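Local coordinates for protein PlaB phospholipase (Legionella pneumophila, PDB 6ZTI) that probably hydrolyses phospholipids as an alpha/beta-hydrolase virulence factor whose activity is controlled by tetramerization mediated by NAD(H), at residues S173-L181 with N227-L235. Sequence-based numbering, arbitrary orientation.
Sequences SWQLNESWL and NMNYSLLKL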
ATOM      1  N   SER B 173       3.017  18.665  14.383  1.00  8.97           N
ATOM      2  CA  SER B 173       3.920  19.318  15.322  1.00  5.45           C
ATOM      3  C   SER B 173       4.684  20.463  14.653  1.00  7.94           C
ATOM      4  O   SER B 173       4.940  21.498  15.285  1.00  7.31           O
ATOM      5  CB  SER B 173       4.879  18.302  15.936  1.00 11.35           C
ATOM      6  OG  SER B 173       5.784  17.820  14.973  1.00 13.16           O
ATOM      7  N   TRP B 174       5.041  20.315  13.371  1.00  7.49           N
ATOM      8  CA  TRP B 174       5.662  21.429  12.651  1.00  7.63           C
ATOM      9  C   TRP B 174       4.776  22.664  12.700  1.00  9.89           C
ATOM     10  O   TRP B 174       5.244  23.773  12.984  1.00 12.64           O
ATOM     11  CB  TRP B 174       5.926  21.038  11.197  1.00  6.64           C
ATOM     12  CG  TRP B 174       6.664  22.102  10.387  1.00 10.88           C
ATOM     13  CD1 TRP B 174       6.142  23.250   9.863  1.00 12.09           C
ATOM     14  CD2 TRP B 174       8.046  22.092  10.016  1.00 15.06           C
ATOM     15  NE1 TRP B 174       7.113  23.956   9.198  1.00 10.86           N
ATOM     16  CE2 TRP B 174       8.291  23.268   9.279  1.00 14.51           C
ATOM     17  CE3 TRP B 174       9.101  21.202  10.236  1.00  9.15           C
ATOM     18  CZ2 TRP B 174       9.541  23.575   8.761  1.00 13.94           C
ATOM     19  CZ3 TRP B 174      10.338  21.516   9.736  1.00  6.88           C
ATOM     20  CH2 TRP B 174      10.548  22.688   8.992  1.00 12.47           C
ATOM     21  N   GLN B 175       3.485  22.488  12.398  1.00 11.40           N
ATOM     22  CA  GLN B 175       2.539  23.599  12.416  1.00  9.81           C
ATOM     23  C   GLN B 175       2.476  24.245  13.792  1.00 11.76           C
ATOM     24  O   GLN B 175       2.525  25.476  13.918  1.00 14.42           O
ATOM     25  CB  GLN B 175       1.154  23.103  11.990  1.00 15.34           C
ATOM     26  CG  GLN B 175       0.026  24.135  12.107  1.00 14.75           C
ATOM     27  CD  GLN B 175      -1.299  23.598  11.609  1.00 23.59           C
ATOM     28  OE1 GLN B 175      -1.983  22.846  12.310  1.00 29.67           O
ATOM     29  NE2 GLN B 175      -1.670  23.980  10.395  1.00 25.93           N
ATOM     30  N   LEU B 176       2.351  23.437  14.846  1.00 10.69           N
ATOM     31  CA  LEU B 176       2.273  24.021  16.180  1.00  8.44           C
ATOM     32  C   LEU B 176       3.564  24.755  16.532  1.00  7.51           C
ATOM     33  O   LEU B 176       3.533  25.887  17.027  1.00 11.84           O
ATOM     34  CB  LEU B 176       1.962  22.934  17.209  1.00 12.42           C
ATOM     35  CG  LEU B 176       1.807  23.426  18.649  1.00  9.73           C
ATOM     36  CD1 LEU B 176       0.651  24.419  18.796  1.00 13.68           C
ATOM     37  CD2 LEU B 176       1.621  22.250  19.598  1.00 13.73           C
ATOM     38  N   ASN B 177       4.712  24.149  16.242  1.00 10.11           N
ATOM     39  CA  ASN B 177       5.963  24.755  16.660  1.00 11.27           C
ATOM     40  C   ASN B 177       6.327  25.952  15.800  1.00 10.97           C
ATOM     41  O   ASN B 177       6.987  26.878  16.284  1.00  7.28           O
ATOM     42  CB  ASN B 177       7.049  23.698  16.636  1.00  6.50           C
ATOM     43  CG  ASN B 177       6.853  22.679  17.716  1.00  8.01           C
ATOM     44  OD1 ASN B 177       6.063  22.887  18.652  1.00 11.90           O
ATOM     45  ND2 ASN B 177       7.545  21.570  17.604  1.00  7.81           N
ATOM     46  N   GLU B 178       5.891  25.975  14.539  1.00 11.83           N
ATOM     47  CA  GLU B 178       6.079  27.183  13.752  1.00 11.78           C
ATOM     48  C   GLU B 178       5.211  28.307  14.295  1.00 10.74           C
ATOM     49  O   GLU B 178       5.657  29.455  14.390  1.00 11.07           O
ATOM     50  CB  GLU B 178       5.776  26.909  12.286  1.00  9.35           C
ATOM     51  CG  GLU B 178       5.844  28.159  11.436  1.00 20.48           C
ATOM     52  CD  GLU B 178       5.828  27.878   9.945  1.00 25.80           C
ATOM     53  OE1 GLU B 178       5.284  26.830   9.534  1.00 27.21           O
ATOM     54  OE2 GLU B 178       6.366  28.713   9.187  1.00 30.15           O
ATOM     55  N   SER B 179       3.972  27.995  14.674  1.00 14.66           N
ATOM     56  CA  SER B 179       3.157  28.982  15.373  1.00 15.91           C
ATOM     57  C   SER B 179       3.893  29.527  16.592  1.00 16.09           C
ATOM     58  O   SER B 179       3.899  30.740  16.834  1.00 15.66           O
ATOM     59  CB  SER B 179       1.823  28.365  15.793  1.00 13.35           C
ATOM     60  OG  SER B 179       0.929  29.353  16.283  1.00 15.04           O
ATOM     61  N   TRP B 180       4.538  28.647  17.363  1.00 13.59           N
ATOM     62  CA  TRP B 180       5.112  29.069  18.635  1.00 10.50           C
ATOM     63  C   TRP B 180       6.331  29.951  18.452  1.00 13.68           C
ATOM     64  O   TRP B 180       6.767  30.577  19.425  1.00 12.12           O
ATOM     65  CB  TRP B 180       5.438  27.849  19.502  1.00 10.30           C
ATOM     66  CG  TRP B 180       4.330  27.564  20.469  1.00  9.50           C
ATOM     67  CD1 TRP B 180       3.108  27.033  20.176  1.00 10.45           C
ATOM     68  CD2 TRP B 180       4.323  27.828  21.883  1.00 11.24           C
ATOM     69  NE1 TRP B 180       2.350  26.939  21.314  1.00 12.12           N
ATOM     70  CE2 TRP B 180       3.067  27.431  22.374  1.00 11.25           C
ATOM     71  CE3 TRP B 180       5.257  28.364  22.775  1.00 12.26           C
ATOM     72  CZ2 TRP B 180       2.721  27.541  23.719  1.00 12.95           C
ATOM     73  CZ3 TRP B 180       4.912  28.471  24.121  1.00 10.93           C
ATOM     74  CH2 TRP B 180       3.659  28.065  24.576  1.00 11.49           C
ATOM     75  N   LEU B 181       6.873  30.042  17.233  1.00 16.05           N
ATOM     76  CA  LEU B 181       7.928  31.013  16.969  1.00 17.33           C
ATOM     77  C   LEU B 181       7.498  32.433  17.323  1.00 20.03           C
ATOM     78  O   LEU B 181       8.336  33.252  17.716  1.00 25.54           O
ATOM     79  CB  LEU B 181       8.357  30.941  15.501  1.00 12.26           C
ATOM     80  CG  LEU B 181       9.121  29.661  15.172  1.00 16.81           C
ATOM     81  CD1 LEU B 181       9.137  29.401  13.698  1.00 15.30           C
ATOM     82  CD2 LEU B 181      10.558  29.737  15.703  1.00 18.05           C
ATOM     83  N   ASN B 227      13.397  20.793  23.987  1.00 11.35           N
ATOM     84  CA  ASN B 227      13.770  22.182  24.189  1.00  8.65           C
ATOM     85  C   ASN B 227      12.889  23.108  23.360  1.00 10.74           C
ATOM     86  O   ASN B 227      12.804  22.968  22.136  1.00 12.49           O
ATOM     87  CB  ASN B 227      15.235  22.370  23.815  1.00 10.15           C
ATOM     88  CG  ASN B 227      15.857  23.563  24.481  1.00  7.83           C
ATOM     89  OD1 ASN B 227      15.173  24.486  24.913  1.00 10.03           O
ATOM     90  ND2 ASN B 227      17.177  23.558  24.558  1.00  9.62           N
ATOM     91  N   MET B 228      12.265  24.078  24.019  1.00 11.14           N
ATOM     92  CA  MET B 228      11.497  25.085  23.292  1.00 12.96           C
ATOM     93  C   MET B 228      12.347  26.243  22.790  1.00  8.85           C
ATOM     94  O   MET B 228      11.796  27.195  22.231  1.00 12.75           O
ATOM     95  CB  MET B 228      10.370  25.607  24.177  1.00 11.65           C
ATOM     96  CG  MET B 228       9.293  24.582  24.373  1.00  8.17           C
ATOM     97  SD  MET B 228       8.441  24.145  22.854  1.00 11.22           S
ATOM     98  CE  MET B 228       7.774  25.750  22.397  1.00 13.52           C
ATOM     99  N   ASN B 229      13.660  26.192  22.986  1.00  9.11           N
ATOM    100  CA  ASN B 229      14.598  27.123  22.364  1.00  6.59           C
ATOM    101  C   ASN B 229      15.036  26.471  21.060  1.00  7.44           C
ATOM    102  O   ASN B 229      15.818  25.519  21.069  1.00 12.26           O
ATOM    103  CB  ASN B 229      15.797  27.400  23.272  1.00  7.36           C
ATOM    104  CG  ASN B 229      15.403  28.021  24.608  1.00  9.29           C
ATOM    105  OD1 ASN B 229      14.947  29.164  24.672  1.00 12.23           O
ATOM    106  ND2 ASN B 229      15.603  27.280  25.679  1.00 12.16           N
ATOM    107  N   TYR B 230      14.495  26.940  19.935  1.00  9.01           N
ATOM    108  CA  TYR B 230      14.848  26.383  18.636  1.00 13.00           C
ATOM    109  C   TYR B 230      14.723  27.474  17.582  1.00  8.32           C
ATOM    110  O   TYR B 230      14.118  28.524  17.811  1.00 10.83           O
ATOM    111  CB  TYR B 230      13.960  25.188  18.265  1.00  6.32           C
ATOM    112  CG  TYR B 230      12.471  25.488  18.312  1.00  9.33           C
ATOM    113  CD1 TYR B 230      11.768  25.356  19.497  1.00  9.96           C
ATOM    114  CD2 TYR B 230      11.765  25.888  17.179  1.00  9.71           C
ATOM    115  CE1 TYR B 230      10.423  25.618  19.569  1.00 11.41           C
ATOM    116  CE2 TYR B 230      10.391  26.146  17.247  1.00 14.20           C
ATOM    117  CZ  TYR B 230       9.738  26.010  18.457  1.00 11.34           C
ATOM    118  OH  TYR B 230       8.399  26.268  18.600  1.00 11.03           O
ATOM    119  N   SER B 231      15.261  27.189  16.402  1.00 13.31           N
ATOM    120  CA  SER B 231      15.211  28.104  15.274  1.00 13.74           C
ATOM    121  C   SER B 231      14.544  27.436  14.087  1.00 15.80           C
ATOM    122  O   SER B 231      14.583  26.213  13.942  1.00 12.40           O
ATOM    123  CB  SER B 231      16.598  28.550  14.870  1.00 10.93           C
ATOM    124  OG  SER B 231      17.151  29.419  15.851  1.00 20.71           O
ATOM    125  N   LEU B 232      13.937  28.260  13.239  1.00 12.31           N
ATOM    126  CA  LEU B 232      13.442  27.858  11.932  1.00 12.94           C
ATOM    127  C   LEU B 232      14.279  28.583  10.884  1.00 12.69           C
ATOM    128  O   LEU B 232      14.287  29.817  10.840  1.00 14.80           O
ATOM    129  CB  LEU B 232      11.960  28.197  11.775  1.00 13.71           C
ATOM    130  CG  LEU B 232      11.404  28.117  10.358  1.00 18.31           C
ATOM    131  CD1 LEU B 232      11.586  26.732   9.790  1.00 15.41           C
ATOM    132  CD2 LEU B 232       9.936  28.506  10.337  1.00 32.70           C
ATOM    133  N   LEU B 233      14.992  27.818  10.061  1.00 10.97           N
ATOM    134  CA  LEU B 233      15.834  28.340   8.993  1.00 11.90           C
ATOM    135  C   LEU B 233      15.122  28.077   7.682  1.00 11.24           C
ATOM    136  O   LEU B 233      14.812  26.922   7.358  1.00  9.10           O
ATOM    137  CB  LEU B 233      17.210  27.681   9.005  1.00  8.28           C
ATOM    138  CG  LEU B 233      18.139  27.876   7.797  1.00 11.51           C
ATOM    139  CD1 LEU B 233      18.659  29.298   7.696  1.00 15.55           C
ATOM    140  CD2 LEU B 233      19.297  26.931   7.907  1.00 14.64           C
ATOM    141  N   LYS B 234      14.839  29.148   6.949  1.00  7.46           N
ATOM    142  CA  LYS B 234      14.237  29.059   5.627  1.00 11.87           C
ATOM    143  C   LYS B 234      15.310  29.323   4.579  1.00 12.59           C
ATOM    144  O   LYS B 234      15.956  30.380   4.595  1.00 11.02           O
ATOM    145  CB  LYS B 234      13.098  30.060   5.467  1.00 15.76           C
ATOM    146  CG  LYS B 234      11.892  29.812   6.335  1.00 17.08           C
ATOM    147  CD  LYS B 234      10.812  30.848   6.013  1.00 29.87           C
ATOM    148  CE  LYS B 234       9.605  30.734   6.931  1.00 39.64           C
ATOM    149  NZ  LYS B 234       8.840  29.474   6.708  1.00 42.21           N
ATOM    150  N   LEU B 235      15.486  28.363   3.672  1.00  8.54           N
ATOM    151  CA  LEU B 235      16.407  28.456   2.542  1.00 12.26           C
ATOM    152  C   LEU B 235      15.583  28.388   1.269  1.00 15.88           C
ATOM    153  O   LEU B 235      15.008  27.338   0.953  1.00 10.78           O
ATOM    154  CB  LEU B 235      17.437  27.331   2.551  1.00 10.92           C
ATOM    155  CG  LEU B 235      18.224  27.115   3.837  1.00 19.04           C
ATOM    156  CD1 LEU B 235      19.154  25.918   3.661  1.00 19.32           C
ATOM    157  CD2 LEU B 235      18.993  28.374   4.206  1.00 11.39           C
TER
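The ring of Tyr230 meets helix 173-180 at its edge: the carbonyl oxygen of Asn177 lies in the ring plane, and Tyr230 OH donates a 2.8 Å hydrogen bond to Asn177 O. The phenol comes in tilted 17° from the carbonyl plane, and Leu181 N gives Asn177 O a weak bond of 3.3 Å. The tyrosine hydroxyl thus supplies this carbonyl with a second donor beside the weak one from the backbone. CB of Asn177 and CB of Trp180 both lie 3.5 Å from Tyr230 OH. CD2 of Leu181 approaches the same ring obliquely, at CE2.

The two tryptophans each take one methyl, again at a slant. Trp180 CE3 lies 3.6 Å from CE of Met228, whose chain bends at chi2 and chi3 to bring the methyl back to the indole. CZ2 of Trp174 reaches CD1 of Leu232, while the other methyl of that leucine, CD2, lies 3.6 Å from CD1 of Leu181. Beside the leucines, the extended Glu178 places OE2 3.6 Å from Lys234 NZ, a long salt bridge between two partly exposed residues; OE2 also touches CD2 of Leu232.

Helix and strand cross at 102°, nearly perpendicular, with 9.6 Å between their axes. On the strand side, 231-238 pairs with strands 245-252 and 452-463 of the mixed sheet, and Met454 of strand 452-463 touches Trp174, Tyr230 and Leu232. On the other, helix 102-114 of the alpha/beta-hydrolase part packs on Leu176 and Trp180, and its Arg107 bonds Asn177 OD1 and makes a cation-pi contact with Trp180; helix 171-180 therefore lies between that helix and the mixed sheet.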